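Local coordinates for protein transcriptional regulator, MerR family (Bacillus thuringiensis serovar konkukian, PDB 3GPV) that probably binds DNA as a dimeric MerR-family transcription factor, with a winged-helix domain followed by a long helix that pairs with its partner's in an antiparallel coiled coil, at the interface of chains A and B. Coordinates in Å, arbitrary orientation; residue numbers count along the deposited sequence, not the author numbering. Chains: chain A/B, Transcriptional regulator, MerR family.

Contact 1: the interface of chains A and B. Residues chain A 118, 121, 125; chain B 69, 100-101, 103-104.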
# COMPACT_ATOMS: atom_id res chain seq x y z
N LEU A 118 -6.31 -9.79 -7.31
CA LEU A 118 -7.36 -9.42 -8.26
C LEU A 118 -8.10 -10.69 -8.69
O LEU A 118 -9.32 -10.69 -8.81
CB LEU A 118 -6.75 -8.74 -9.49
CG LEU A 118 -7.74 -8.41 -10.63
CD1 LEU A 118 -8.82 -7.48 -10.11
CD2 LEU A 118 -7.00 -7.78 -11.80
N ILE A 121 -10.54 -11.82 -6.05
CA ILE A 121 -11.69 -10.94 -6.07
C ILE A 121 -12.61 -11.29 -7.22
O ILE A 121 -13.82 -11.38 -7.05
CB ILE A 121 -11.26 -9.46 -6.24
CG1 ILE A 121 -10.45 -9.00 -5.02
CG2 ILE A 121 -12.50 -8.58 -6.43
CD1 ILE A 121 -11.20 -9.03 -3.70
N ILE A 125 -16.47 -12.77 -7.46
CA ILE A 125 -17.50 -12.13 -8.27
C ILE A 125 -18.23 -13.18 -9.11
O ILE A 125 -19.44 -13.11 -9.30
CB ILE A 125 -16.89 -11.07 -9.20
CG1 ILE A 125 -16.39 -9.89 -8.37
CG2 ILE A 125 -17.92 -10.63 -10.24
CD1 ILE A 125 -15.56 -8.92 -9.14
N LEU B 69 -8.47 -8.44 0.72
CA LEU B 69 -9.07 -7.12 0.73
C LEU B 69 -8.20 -6.10 1.47
O LEU B 69 -8.11 -4.94 1.07
CB LEU B 69 -10.46 -7.19 1.37
CG LEU B 69 -11.47 -8.05 0.61
CD1 LEU B 69 -12.75 -8.21 1.40
CD2 LEU B 69 -11.75 -7.42 -0.72
N MSE B 100 -17.51 -6.21 -4.01
CA MSE B 100 -16.42 -6.86 -4.72
C MSE B 100 -16.18 -6.18 -6.05
O MSE B 100 -15.03 -5.97 -6.43
CB MSE B 100 -16.71 -8.35 -4.94
CG MSE B 100 -16.59 -9.18 -3.69
SE MSE B 100 -14.78 -9.16 -2.94
CE MSE B 100 -15.15 -7.98 -1.47
N LYS B 101 -17.26 -5.85 -6.75
CA LYS B 101 -17.12 -5.21 -8.05
C LYS B 101 -16.41 -3.88 -7.91
O LYS B 101 -15.57 -3.54 -8.73
CB LYS B 101 -18.49 -5.06 -8.73
CG LYS B 101 -19.06 -6.39 -9.21
CD LYS B 101 -20.39 -6.24 -9.94
CE LYS B 101 -20.21 -5.51 -11.26
NZ LYS B 101 -21.50 -5.34 -11.99
N GLN B 103 -14.29 -3.11 -5.51
CA GLN B 103 -12.91 -3.41 -5.16
C GLN B 103 -12.12 -3.83 -6.40
O GLN B 103 -10.97 -3.44 -6.57
CB GLN B 103 -12.85 -4.52 -4.10
CG GLN B 103 -11.45 -4.76 -3.54
CD GLN B 103 -10.83 -3.51 -2.91
OE1 GLN B 103 -11.49 -2.50 -2.73
NE2 GLN B 103 -9.55 -3.60 -2.58
N GLU B 104 -12.74 -4.62 -7.26
CA GLU B 104 -12.08 -5.05 -8.49
C GLU B 104 -11.68 -3.78 -9.24
O GLU B 104 -10.53 -3.63 -9.66
CB GLU B 104 -13.04 -5.89 -9.33
CG GLU B 104 -12.62 -6.03 -10.79
CD GLU B 104 -13.66 -6.74 -11.62
OE1 GLU B 104 -14.87 -6.51 -11.37
OE2 GLU B 104 -13.26 -7.49 -12.54

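Contact 2: the interface of chains A and B. Residues chain A 120-121, 124, 128; chain B 65, 68, 82, 100.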
# COMPACT_ATOMS: atom_id res chain seq x y z
N LYS A 120 -8.53 -13.48 -7.00
CA LYS A 120 -9.39 -13.95 -5.91
C LYS A 120 -10.68 -13.14 -5.91
O LYS A 120 -11.78 -13.69 -5.79
CB LYS A 120 -8.68 -13.79 -4.56
CG LYS A 120 -7.48 -14.71 -4.37
CD LYS A 120 -6.78 -14.43 -3.05
CE LYS A 120 -5.55 -15.31 -2.88
NZ LYS A 120 -4.78 -14.96 -1.66
N ILE A 121 -10.54 -11.82 -6.05
CA ILE A 121 -11.69 -10.94 -6.07
C ILE A 121 -12.61 -11.29 -7.22
O ILE A 121 -13.82 -11.38 -7.05
CB ILE A 121 -11.26 -9.46 -6.24
CG1 ILE A 121 -10.45 -9.00 -5.02
CG2 ILE A 121 -12.50 -8.58 -6.43
CD1 ILE A 121 -11.20 -9.03 -3.70
N LYS A 124 -14.49 -14.48 -6.71
CA LYS A 124 -15.57 -14.27 -5.77
C LYS A 124 -16.76 -13.65 -6.51
O LYS A 124 -17.91 -13.97 -6.23
CB LYS A 124 -15.12 -13.34 -4.64
CG LYS A 124 -16.16 -13.13 -3.53
CD LYS A 124 -16.44 -14.40 -2.73
CE LYS A 124 -15.22 -14.86 -1.96
NZ LYS A 124 -15.45 -16.06 -1.11
N TYR A 128 -20.59 -15.20 -6.92
CA TYR A 128 -21.83 -14.50 -6.63
C TYR A 128 -22.76 -14.52 -7.85
O TYR A 128 -23.92 -14.96 -7.69
CB TYR A 128 -21.56 -13.05 -6.22
CG TYR A 128 -20.83 -12.89 -4.90
CD1 TYR A 128 -20.99 -13.82 -3.87
CD2 TYR A 128 -20.03 -11.78 -4.66
CE1 TYR A 128 -20.37 -13.63 -2.64
CE2 TYR A 128 -19.41 -11.59 -3.43
CZ TYR A 128 -19.58 -12.52 -2.43
OH TYR A 128 -18.98 -12.32 -1.21
N MSE B 65 -9.71 -14.03 2.33
CA MSE B 65 -10.35 -12.88 1.69
C MSE B 65 -10.08 -11.64 2.52
O MSE B 65 -9.79 -10.59 1.97
CB MSE B 65 -11.85 -13.06 1.49
CG MSE B 65 -12.51 -11.87 0.78
SE MSE B 65 -11.83 -11.49 -1.03
CE MSE B 65 -12.53 -13.10 -1.86
N CYS B 68 -6.84 -10.59 1.53
CA CYS B 68 -6.84 -10.14 0.15
C CYS B 68 -7.35 -8.71 0.06
O CYS B 68 -6.74 -7.87 -0.58
CB CYS B 68 -7.73 -11.06 -0.68
SG CYS B 68 -8.09 -10.49 -2.37
N PHE B 82 -18.19 -6.27 5.10
CA PHE B 82 -18.23 -7.40 4.18
C PHE B 82 -18.48 -8.68 4.96
O PHE B 82 -19.25 -9.54 4.56
CB PHE B 82 -16.91 -7.51 3.41
CG PHE B 82 -16.75 -8.81 2.69
CD1 PHE B 82 -17.47 -9.07 1.53
CD2 PHE B 82 -15.90 -9.80 3.18
CE1 PHE B 82 -17.36 -10.30 0.87
CE2 PHE B 82 -15.78 -11.02 2.53
CZ PHE B 82 -16.51 -11.27 1.37
N MSE B 100 -17.51 -6.21 -4.01
CA MSE B 100 -16.42 -6.86 -4.72
C MSE B 100 -16.18 -6.18 -6.05
O MSE B 100 -15.03 -5.97 -6.43
CB MSE B 100 -16.71 -8.35 -4.94
CG MSE B 100 -16.59 -9.18 -3.69
SE MSE B 100 -14.78 -9.16 -2.94
CE MSE B 100 -15.15 -7.98 -1.47

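Contact 3: the interface of chains A and B. Residues chain A 68, 71-72, 103, 107; chain B 114, 117-118, 120-121.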
# COMPACT_ATOMS: atom_id res chain seq x y z
N CYS A 68 6.43 8.57 -5.46
CA CYS A 68 6.52 7.26 -6.09
C CYS A 68 6.95 6.20 -5.07
O CYS A 68 6.32 5.15 -4.91
CB CYS A 68 7.54 7.31 -7.23
SG CYS A 68 7.78 5.71 -8.03
N ASN A 71 4.33 5.76 -2.42
CA ASN A 71 3.20 5.01 -2.94
C ASN A 71 3.52 3.57 -3.33
O ASN A 71 2.63 2.82 -3.73
CB ASN A 71 2.61 5.77 -4.14
CG ASN A 71 1.97 7.09 -3.73
OD1 ASN A 71 1.77 7.98 -4.56
ND2 ASN A 71 1.64 7.22 -2.45
N THR A 72 4.78 3.18 -3.20
CA THR A 72 5.17 1.82 -3.50
C THR A 72 5.68 1.13 -2.24
O THR A 72 6.43 0.17 -2.31
CB THR A 72 6.22 1.73 -4.64
OG1 THR A 72 7.32 2.62 -4.38
CG2 THR A 72 5.58 2.09 -5.96
N GLN A 103 13.94 -1.44 -5.32
CA GLN A 103 12.54 -1.02 -5.36
C GLN A 103 11.84 -1.56 -6.61
O GLN A 103 10.64 -1.85 -6.57
CB GLN A 103 12.42 0.50 -5.29
CG GLN A 103 11.00 0.98 -5.01
CD GLN A 103 10.48 0.53 -3.65
OE1 GLN A 103 11.08 -0.32 -3.00
NE2 GLN A 103 9.35 1.07 -3.23
N VAL A 107 8.59 -3.60 -6.49
CA VAL A 107 7.37 -3.20 -7.16
C VAL A 107 6.87 -4.31 -8.10
O VAL A 107 5.67 -4.51 -8.23
CB VAL A 107 7.56 -1.85 -7.90
CG1 VAL A 107 6.28 -1.49 -8.64
CG2 VAL A 107 7.86 -0.74 -6.89
N THR B 114 0.50 1.36 -10.07
CA THR B 114 1.77 0.72 -9.70
C THR B 114 2.66 0.55 -10.93
O THR B 114 3.87 0.72 -10.86
CB THR B 114 1.54 -0.64 -9.02
OG1 THR B 114 0.68 -0.46 -7.89
CG2 THR B 114 2.86 -1.22 -8.52
N ASN B 117 4.25 3.80 -11.47
CA ASN B 117 5.34 4.02 -10.53
C ASN B 117 6.56 3.21 -10.95
O ASN B 117 7.69 3.70 -10.88
CB ASN B 117 4.89 3.69 -9.10
CG ASN B 117 4.02 4.80 -8.50
OD1 ASN B 117 4.34 5.96 -8.66
ND2 ASN B 117 2.93 4.45 -7.83
N LEU B 118 6.32 1.99 -11.41
CA LEU B 118 7.41 1.11 -11.86
C LEU B 118 8.19 1.82 -12.99
O LEU B 118 9.40 1.72 -13.07
CB LEU B 118 6.83 -0.20 -12.40
CG LEU B 118 7.86 -1.20 -12.96
CD1 LEU B 118 8.91 -1.56 -11.89
CD2 LEU B 118 7.13 -2.45 -13.43
N LYS B 120 8.57 5.05 -13.40
CA LYS B 120 9.38 6.12 -12.83
C LYS B 120 10.66 5.56 -12.22
O LYS B 120 11.74 6.11 -12.43
CB LYS B 120 8.56 6.88 -11.79
CG LYS B 120 7.40 7.65 -12.41
CD LYS B 120 6.47 8.18 -11.34
CE LYS B 120 5.36 9.02 -11.95
NZ LYS B 120 4.41 9.49 -10.90
N ILE B 121 10.56 4.47 -11.47
CA ILE B 121 11.74 3.85 -10.85
C ILE B 121 12.71 3.40 -11.93
O ILE B 121 13.92 3.55 -11.77
CB ILE B 121 11.39 2.58 -9.99
CG1 ILE B 121 10.80 2.97 -8.63
CG2 ILE B 121 12.65 1.78 -9.71
CD1 ILE B 121 9.47 3.53 -8.70
O HOH W 1 1.88 1.89 -6.41
O HOH W 2 3.37 8.13 -7.29

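Contact 1: the interface of chains A and B
A:Ile121 and A:Ile125, one turn apart on helix 93-127, drive their side chains into the partner helix B:93-128 around B:Met100 and B:Glu104. The two isoleucines bury about equal surface, 52 and 50 Å²; A:Ile121 makes its contacts with CG2 and CD1, A:Ile125 with CG1 and CD1 of its longer branch. In A:Ile121 the CG2 methyl lies 3.6 Å from the backbone O of B:Met100, while CD1 reaches in between B:Met100 and B:Leu69, the latter on helix 57-70 of the partner's DNA-binding domain. That placement follows from CG1 standing beside the backbone N (chi1 -64°) and a second bend at chi2. There A:Ile121 CD1 packs tightly against B:Leu69 CD2 at 3.4 Å and meets the selenium, SE, of selenomethionine B:Met100 at 3.7 Å, the isoleucine and selenomethionine side chains lying roughly perpendicular.

A:Ile125 has a straighter chain, chi2 169°, with CG1 3.8 Å from B:Met100 CB and CD1 carried on to B:Glu104. The latter runs extended beyond CG, at about a right angle to the isoleucine, and its carboxylate OE1 comes within 3.4 Å of A:Ile125 CD1. The glutamate's CB thus packs near both isoleucines, and its carboxylate lies against the A:Ile125 methyl. A:Leu118 adds a marginal contact, CD1 to B:Glu104 CG at 4.1 Å. The site lies where the C-terminal half of one long dimerisation helix packs antiparallel against the N-terminal part of the other, beside the end of helix B:57-70.

Contact 2: the interface of chains A and B
A:Lys124 and B:Met65 meet through carbon, the lysine's aliphatic stem lying over the selenomethionine methyl where the MerR-family coiled coil of one chain rests on the DNA-binding domain of the other. B:Met65 CE reaches A:Lys124 CB at 3.8 Å, and the lysine's CG also touches B:Met100 CG. The lysine folds to do this: CG is anti to the backbone N (chi1 -176°), then the chain turns at both chi2 and chi3, which lays its methylenes across the selenomethionine methyl at a slant. B:Met65 is bent in the same two places, bringing its selenium, SE, to A:Ile121 CD1 at 3.7 Å.

Next to it, B:Cys68 SG lies 3.7 Å from A:Ile121 CD1, and the thiol also faces A:Lys120 CB at 4.0 Å. The isoleucine methyl thus packs against both B:Met65, a methionine in the natural protein, and B:Cys68 of helix B:57-70.

Farther along, past the end of helix A:93-127, the A:Tyr128 ring puts CE2 3.7 Å from B:Met100 CG. The phenol OH of A:Tyr128 approaches the rim of B:Phe82 at CE1, 3.3 Å away, the two side chains inclined to each other. Behind the ring, the backbone O of A:Lys124 sits 3.3 Å above the A:Tyr128 plane towards the rim, backing the tyrosine from within its own chain.

Contact 3: the interface of chains A and B
B:Asn117, on helix 93-128, faces the point where helix A:57-70 of the MerR DNA-binding domain ends, A:Asn71 still near helical in its backbone and A:Thr72 departing from it. B:Asn117 CB lies against A:Thr72 CG2 at 3.6 Å and against the A:Cys68 thiol. Its chi1 of -77° sets the amide beside its own backbone N, pointing into the chain A turn, where OD1 receives a weak hydrogen bond from A:Cys68 SG.

Two waters tie this amide to A:Asn71. Water 2 bridges B:Asn117 OD1, at 2.7 Å, and A:Asn71 OD1; water 1 joins B:Asn117 ND2 and B:Thr114 OG1 to A:Asn71 O, 2.9 Å away. With both ends of the amide engaged, its rotation should be restrained. A:Thr72 is itself anchored: OG1 donates to A:Cys68 O at 2.8 Å, approaching 28° from the carbonyl plane. A:Gln103 NE2 donates at 2.8 Å to A:Thr72 OG1, which lies close to the glutamine's amide plane, linking the turn to the long helix.

On the coiled-coil side, A:Val107 and B:Thr114 run past each other in opposite directions, their methyls CG1 and CG2 tightly packed at 3.4 Å. B:Leu118 CB flanks A:Val107 CG1 at 4.0 Å.

Contact 1 and contact 2 are neighbours, the centres of their C-alpha atoms about 5 Å apart, and share A:Ile121 and B:Met100; together they fix the end of helix A:93-127 on chain B. Contact 3 lies about 23 Å from contact 1 and 26 Å from contact 2, with the chain roles exchanged: B:Cys68 of contact 2 and B:Gln103 of contact 1 have counterparts A:Cys68 and A:Gln103 there. The two-fold symmetry therefore seats the C-terminal part of each long helix against the partner's DNA-binding domain, one such site at each end of the coiled coil, which probably fixes the spacing of the two domains.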